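Local coordinates for putative cytoplasmic protein (Salmonella typhimurium LT2, PDB 2Q02) that is of unknown function but binds zinc in a xylose isomerase-like TIM barrel and may act as an isomerase, at residues R57-A60 against E61-L65; E22-F25 against R26-R30; A151-A154 against Q155-R159. All coordinates share one frame; numbering follows the deposited sequence. Where two conformers were deposited one is given.

Contact 1 of 3, residues R57-A60 against E61-L65; sequences RNLA and EKYGL
Leu-59 and Tyr-63, one helical turn apart, meet where the helix 53-62 ends. Followed outward, the Tyr-63 side chain starts with CB 3.8 Å from Leu-59 O. Its chi1 of -64° places CG beside the backbone N, which keeps the ring next to the same turn of helix. Tyr-63 CD2 then makes the closest approach, 3.2 Å from Leu-59 O, and this oxygen sits at the ring edge near its plane while also accepting the N-H of Tyr-63. Further out, Tyr-63 CE2 lies 4.4 Å from the methyl Leu-59 CD2, a loose apolar contact, and one face of the ring is flanked by Lys-62 CG. At the tip, OH is hydrogen-bonded to Glu-22 OE2 of helix 21-30 and receives a weak hydrogen bond from Lys-62 NZ.

Beyond the tyrosine the backbone closes in a Schellman motif. Leu-65 N reaches back to Ala-60 O at 2.8 Å in an almost straight bond (N-H...O 175°), and the companion bond from Gly-64 N to Glu-61 O is long and weak at 3.3 Å. Gly-64, the C' residue, takes a positive phi of 62°, a conformation that suits glycine. The chemistry implies a helix terminus whose last carbonyl groups are met by the turning chain itself, with the tyrosine hydroxyl tying that terminus to the preceding helix through a carboxylate.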
# COMPACT_ATOMS: atom_id res chain seq x y z
N ARG A 57 0.74 9.48 18.07
CA ARG A 57 -0.67 9.24 18.40
C ARG A 57 -1.42 10.55 18.60
O ARG A 57 -2.50 10.74 18.06
CB ARG A 57 -0.82 8.44 19.70
CG ARG A 57 -0.79 6.93 19.57
CD ARG A 57 -1.39 6.31 20.83
NE ARG A 57 -0.99 4.92 21.02
CZ ARG A 57 -1.78 3.84 20.91
NH1 ARG A 57 -3.08 3.93 20.62
NH2 ARG A 57 -1.25 2.64 21.11
N ASN A 58 -0.84 11.44 19.41
CA ASN A 58 -1.44 12.75 19.68
C ASN A 58 -1.61 13.61 18.44
O ASN A 58 -2.61 14.31 18.31
CB ASN A 58 -0.62 13.53 20.72
CG ASN A 58 -0.63 12.87 22.08
OD1 ASN A 58 -1.16 11.77 22.26
ND2 ASN A 58 -0.04 13.53 23.06
N LEU A 59 -0.63 13.54 17.53
CA LEU A 59 -0.69 14.24 16.25
C LEU A 59 -1.84 13.71 15.40
O LEU A 59 -2.68 14.47 14.91
CB LEU A 59 0.64 14.12 15.50
CG LEU A 59 1.82 14.94 16.06
CD1 LEU A 59 3.07 14.69 15.25
CD2 LEU A 59 1.51 16.42 16.09
N ALA A 60 -1.91 12.39 15.26
CA ALA A 60 -2.98 11.77 14.49
C ALA A 60 -4.34 12.17 15.01
O ALA A 60 -5.24 12.49 14.25
CB ALA A 60 -2.84 10.27 14.52
N GLU A 61 -4.47 12.18 16.33
CA GLU A 61 -5.72 12.53 17.00
C GLU A 61 -6.04 14.03 16.89
O GLU A 61 -7.20 14.43 16.78
CB GLU A 61 -5.64 12.07 18.45
CG GLU A 61 -6.90 12.35 19.27
CD GLU A 61 -6.80 11.84 20.71
OE1 GLU A 61 -6.03 10.87 20.95
OE2 GLU A 61 -7.49 12.41 21.59
N LYS A 62 -5.00 14.86 16.92
CA LYS A 62 -5.12 16.32 16.76
C LYS A 62 -5.67 16.72 15.38
O LYS A 62 -6.42 17.70 15.27
CB LYS A 62 -3.73 16.95 16.98
CG LYS A 62 -3.62 18.44 16.84
CD LYS A 62 -2.19 18.87 17.12
CE LYS A 62 -2.09 20.34 17.47
NZ LYS A 62 -2.27 21.17 16.27
N TYR A 63 -5.28 15.97 14.35
CA TYR A 63 -5.71 16.24 12.98
C TYR A 63 -6.80 15.27 12.51
O TYR A 63 -7.15 15.24 11.33
CB TYR A 63 -4.49 16.22 12.05
CG TYR A 63 -3.53 17.33 12.39
CD1 TYR A 63 -3.80 18.64 12.04
CD2 TYR A 63 -2.36 17.08 13.10
CE1 TYR A 63 -2.93 19.68 12.35
CE2 TYR A 63 -1.48 18.11 13.42
CZ TYR A 63 -1.77 19.41 13.04
OH TYR A 63 -0.91 20.43 13.36
N GLY A 64 -7.36 14.50 13.44
CA GLY A 64 -8.49 13.63 13.16
C GLY A 64 -8.22 12.54 12.13
O GLY A 64 -9.07 12.23 11.29
N LEU A 65 -7.02 11.94 12.20
CA LEU A 65 -6.56 10.96 11.21
C LEU A 65 -6.47 9.58 11.79
O LEU A 65 -6.05 9.41 12.95
CB LEU A 65 -5.18 11.33 10.67
CG LEU A 65 -5.04 12.75 10.14
CD1 LEU A 65 -3.63 12.98 9.64
CD2 LEU A 65 -6.07 13.04 9.05

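Contact 2 of 3, residues E22-F25 against R26-R30; sequences EAFF and RLVKR
In Arg-26 the chain leaves the helix with CG anti to the backbone N (chi1 -177°) and then bends at chi3 (50°), folding the guanidinium back over the preceding turn. NH2 comes to rest 3.8 Å from Ala-23 CA, and NH1 lies 4.1 Å from Glu-22 CG. The carboxylate of Glu-22 is near in charge but not bonded: its OE2 is 4.4 Å from Arg-26 NH1 and well out of the guanidinium plane, so no N-H points at it. That oxygen is instead hydrogen-bonded to Tyr-63 OH.

On another flank, Phe-24 with chi1 167° swings its ring along the helix to Val-28. The methyl CG2 of Val-28 touches Phe-24 CE1 at 3.7 Å and also packs 3.4 Å from Phe-24 O, whose carbonyl takes the Val-28 N-H (3.1 Å, from Val-28 N to Phe-24 O). The apolar pair thus lies on one face of the helix and the charged pair on another.

The helix 21-30 is the first of the barrel's outer layer. Phe-24, Phe-25 and Val-28 face strand 35-39 at Val-36, Leu-27 packs on helix 256-271, and Phe-25 reaches helix 53-62; Arg-30 adds salt bridges to Glu-256 and Glu-260.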
# COMPACT_ATOMS: atom_id res chain seq x y z
N GLU A 22 4.10 16.09 11.42
CA GLU A 22 3.03 17.08 11.73
C GLU A 22 2.63 17.91 10.50
O GLU A 22 1.45 18.18 10.31
CB GLU A 22 3.35 18.02 12.90
CG GLU A 22 2.20 19.03 13.13
CD GLU A 22 2.21 19.69 14.50
OE1 GLU A 22 3.28 19.73 15.13
OE2 GLU A 22 1.14 20.19 14.95
N ALA A 23 3.62 18.31 9.70
CA ALA A 23 3.35 19.02 8.45
C ALA A 23 2.55 18.15 7.48
O ALA A 23 1.66 18.62 6.79
CB ALA A 23 4.67 19.46 7.80
N PHE A 24 2.88 16.86 7.44
CA PHE A 24 2.18 15.91 6.58
C PHE A 24 0.74 15.72 7.04
O PHE A 24 -0.20 15.82 6.24
CB PHE A 24 2.95 14.59 6.51
CG PHE A 24 2.17 13.47 5.90
CD1 PHE A 24 1.67 13.59 4.62
CD2 PHE A 24 1.94 12.30 6.60
CE1 PHE A 24 0.94 12.57 4.05
CE2 PHE A 24 1.22 11.25 6.02
CZ PHE A 24 0.71 11.40 4.75
N PHE A 25 0.56 15.49 8.34
CA PHE A 25 -0.77 15.30 8.93
C PHE A 25 -1.64 16.55 8.77
O PHE A 25 -2.83 16.44 8.49
CB PHE A 25 -0.67 14.96 10.44
CG PHE A 25 -0.27 13.52 10.75
CD1 PHE A 25 0.29 12.67 9.79
CD2 PHE A 25 -0.44 13.02 12.04
CE1 PHE A 25 0.64 11.38 10.11
CE2 PHE A 25 -0.08 11.71 12.34
CZ PHE A 25 0.46 10.90 11.38
N ARG A 26 -1.02 17.72 8.96
CA ARG A 26 -1.73 19.00 8.86
C ARG A 26 -2.25 19.22 7.43
O ARG A 26 -3.36 19.71 7.23
CB ARG A 26 -0.83 20.16 9.34
CG ARG A 26 -1.52 21.54 9.34
CD ARG A 26 -0.67 22.63 9.99
NE ARG A 26 0.69 22.65 9.45
CZ ARG A 26 1.83 22.71 10.16
NH1 ARG A 26 1.82 22.80 11.49
NH2 ARG A 26 3.00 22.70 9.52
N LEU A 27 -1.45 18.83 6.44
CA LEU A 27 -1.83 18.91 5.03
C LEU A 27 -3.04 18.03 4.72
O LEU A 27 -4.02 18.49 4.10
CB LEU A 27 -0.63 18.53 4.14
CG LEU A 27 -0.75 18.58 2.62
CD1 LEU A 27 0.63 18.78 2.05
CD2 LEU A 27 -1.40 17.32 2.08
N VAL A 28 -2.98 16.77 5.17
CA VAL A 28 -4.06 15.81 4.95
C VAL A 28 -5.38 16.30 5.58
O VAL A 28 -6.45 16.14 4.99
CB VAL A 28 -3.68 14.41 5.48
CG1 VAL A 28 -4.87 13.44 5.40
CG2 VAL A 28 -2.50 13.85 4.71
N LYS A 29 -5.30 16.92 6.76
CA LYS A 29 -6.50 17.52 7.39
C LYS A 29 -6.99 18.74 6.59
O LYS A 29 -8.20 18.87 6.38
CB LYS A 29 -6.29 17.84 8.88
CG LYS A 29 -7.40 18.75 9.51
CD LYS A 29 -8.09 18.10 10.72
CE LYS A 29 -9.15 19.02 11.38
NZ LYS A 29 -8.57 20.27 11.99
N ARG A 30 -6.08 19.60 6.13
CA ARG A 30 -6.45 20.74 5.27
C ARG A 30 -7.24 20.27 4.03
O ARG A 30 -8.18 20.94 3.59
CB ARG A 30 -5.21 21.55 4.83
CG ARG A 30 -4.71 22.63 5.83
CD ARG A 30 -3.56 23.50 5.25
NE ARG A 30 -2.24 22.90 5.50
CZ ARG A 30 -1.39 22.44 4.58
NH1 ARG A 30 -1.65 22.53 3.28
NH2 ARG A 30 -0.25 21.89 4.96

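Contact 3 of 3, residues A151-A154 against Q155-R159; sequences AVWA and QQLIR
Trp-153 meets Gln-156 and Leu-157, three and four residues ahead, on helix 151-161 of the TIM barrel, the connection between strands 135-138 and 166-170. The apolar part is a CH-pi contact: Leu-157 CD2 stands over one face of the indole, 4.2 Å from the centroid of the six-membered ring and 24° off its normal. The other methyl, Leu-157 CD1, lies 3.8 Å from Trp-153 NE1, so the two branches cover the pyrrole nitrogen and the adjoining CE2-CZ2 part of the ring, while the CE3-CZ3 end is left to Gln-156. A chi1 of 180° in Trp-153 carries the indole along the helix toward these partners.

The second kind is amide against ring. The Gln-156 amide stands steeply to the indole, the planes 77° apart, with NE2 only 3.2 Å from Trp-153 CZ3.

Backbone hydrogen bonds make up the third group, running i to i+4 from Gln-155 N to Ala-151 O through to Ile-158 N and Ala-154 O.

Around this, the helix turns Ala-151, Ala-154, Gln-155 and Ile-158 to Val-167 of strand 166-170, while Leu-157 and Ile-158 also touch helix 115-130. The buried amide of Gln-155 finds its partner beyond the helix, NE2 bonding to the carbonyl oxygen of Asp-189, and its CG rests 3.2 Å from Ala-151 O.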
# COMPACT_ATOMS: atom_id res chain seq x y z
N ALA A 151 -2.33 -11.51 -7.32
CA ALA A 151 -3.25 -11.27 -6.21
C ALA A 151 -4.18 -12.48 -6.00
O ALA A 151 -4.48 -12.83 -4.84
CB ALA A 151 -4.06 -9.99 -6.44
N VAL A 152 -4.62 -13.10 -7.09
CA VAL A 152 -5.48 -14.28 -7.04
C VAL A 152 -4.79 -15.43 -6.28
O VAL A 152 -5.37 -16.03 -5.38
CB VAL A 152 -5.87 -14.75 -8.47
CG1 VAL A 152 -6.37 -16.20 -8.48
CG2 VAL A 152 -6.88 -13.81 -9.09
N TRP A 153 -3.55 -15.71 -6.67
CA TRP A 153 -2.74 -16.78 -6.09
C TRP A 153 -2.40 -16.43 -4.63
O TRP A 153 -2.42 -17.31 -3.77
CB TRP A 153 -1.49 -16.98 -6.94
CG TRP A 153 -0.53 -18.02 -6.50
CD1 TRP A 153 0.76 -17.82 -6.11
CD2 TRP A 153 -0.75 -19.44 -6.43
NE1 TRP A 153 1.35 -19.03 -5.80
CE2 TRP A 153 0.45 -20.04 -5.99
CE3 TRP A 153 -1.86 -20.27 -6.71
CZ2 TRP A 153 0.59 -21.42 -5.82
CZ3 TRP A 153 -1.71 -21.68 -6.54
CH2 TRP A 153 -0.50 -22.23 -6.09
N ALA A 154 -2.12 -15.16 -4.36
CA ALA A 154 -1.90 -14.69 -2.99
C ALA A 154 -3.12 -14.96 -2.10
O ALA A 154 -2.97 -15.37 -0.95
CB ALA A 154 -1.55 -13.21 -2.98
N GLN A 155 -4.32 -14.71 -2.62
CA GLN A 155 -5.55 -14.97 -1.88
C GLN A 155 -5.71 -16.48 -1.59
O GLN A 155 -6.17 -16.88 -0.53
CB GLN A 155 -6.78 -14.44 -2.63
CG GLN A 155 -6.88 -12.94 -2.66
CD GLN A 155 -8.15 -12.42 -3.34
OE1 GLN A 155 -8.71 -13.05 -4.26
NE2 GLN A 155 -8.62 -11.26 -2.87
N GLN A 156 -5.29 -17.30 -2.54
CA GLN A 156 -5.37 -18.75 -2.38
C GLN A 156 -4.45 -19.24 -1.26
O GLN A 156 -4.85 -20.09 -0.45
CB GLN A 156 -5.01 -19.45 -3.69
CG GLN A 156 -5.47 -20.88 -3.72
CD GLN A 156 -4.88 -21.65 -4.88
OE1 GLN A 156 -5.20 -21.40 -6.05
NE2 GLN A 156 -4.00 -22.59 -4.55
N LEU A 157 -3.24 -18.72 -1.24
CA LEU A 157 -2.24 -19.11 -0.25
C LEU A 157 -2.69 -18.73 1.16
O LEU A 157 -2.54 -19.51 2.10
CB LEU A 157 -0.88 -18.47 -0.59
CG LEU A 157 -0.24 -18.93 -1.92
CD1 LEU A 157 1.14 -18.37 -2.03
CD2 LEU A 157 -0.17 -20.47 -2.08
N ILE A 158 -3.26 -17.52 1.28
CA ILE A 158 -3.83 -17.04 2.55
C ILE A 158 -4.91 -18.00 3.07
O ILE A 158 -4.92 -18.36 4.27
CB ILE A 158 -4.34 -15.57 2.39
CG1 ILE A 158 -3.13 -14.62 2.36
CG2 ILE A 158 -5.29 -15.14 3.51
CD1 ILE A 158 -3.43 -13.21 1.92
N ARG A 159 -5.79 -18.44 2.18
CA ARG A 159 -6.82 -19.42 2.54
C ARG A 159 -6.23 -20.74 2.99
O ARG A 159 -6.69 -21.34 3.95
CB ARG A 159 -7.78 -19.70 1.39
CG ARG A 159 -8.64 -18.52 0.97
CD ARG A 159 -9.82 -18.97 0.15
NE ARG A 159 -9.43 -19.59 -1.12
CZ ARG A 159 -9.18 -18.93 -2.26
NH1 ARG A 159 -9.26 -17.60 -2.31
NH2 ARG A 159 -8.85 -19.60 -3.36

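In the fold
All three contacts are local, each within a helix of the barrel's outer layer, and none includes a zinc ligand. Contacts 1 and 2 are on consecutive helices and close in space, their centres about 10 Å apart; they share strand 35-39, and Phe-25 of contact 2 packs against Ala-60 and Leu-65 of contact 1. Contact 3 lies on the opposite side of the chain's centre, about 34 to 35 Å from the others. Contact 1, the most exposed, is distinguished by the Schellman ending of its helix; contacts 2 and 3 are made of regular helical turns, each with a buried face against a strand and an outer one that is charged in contact 2 and mixes an amide with an indole in contact 3.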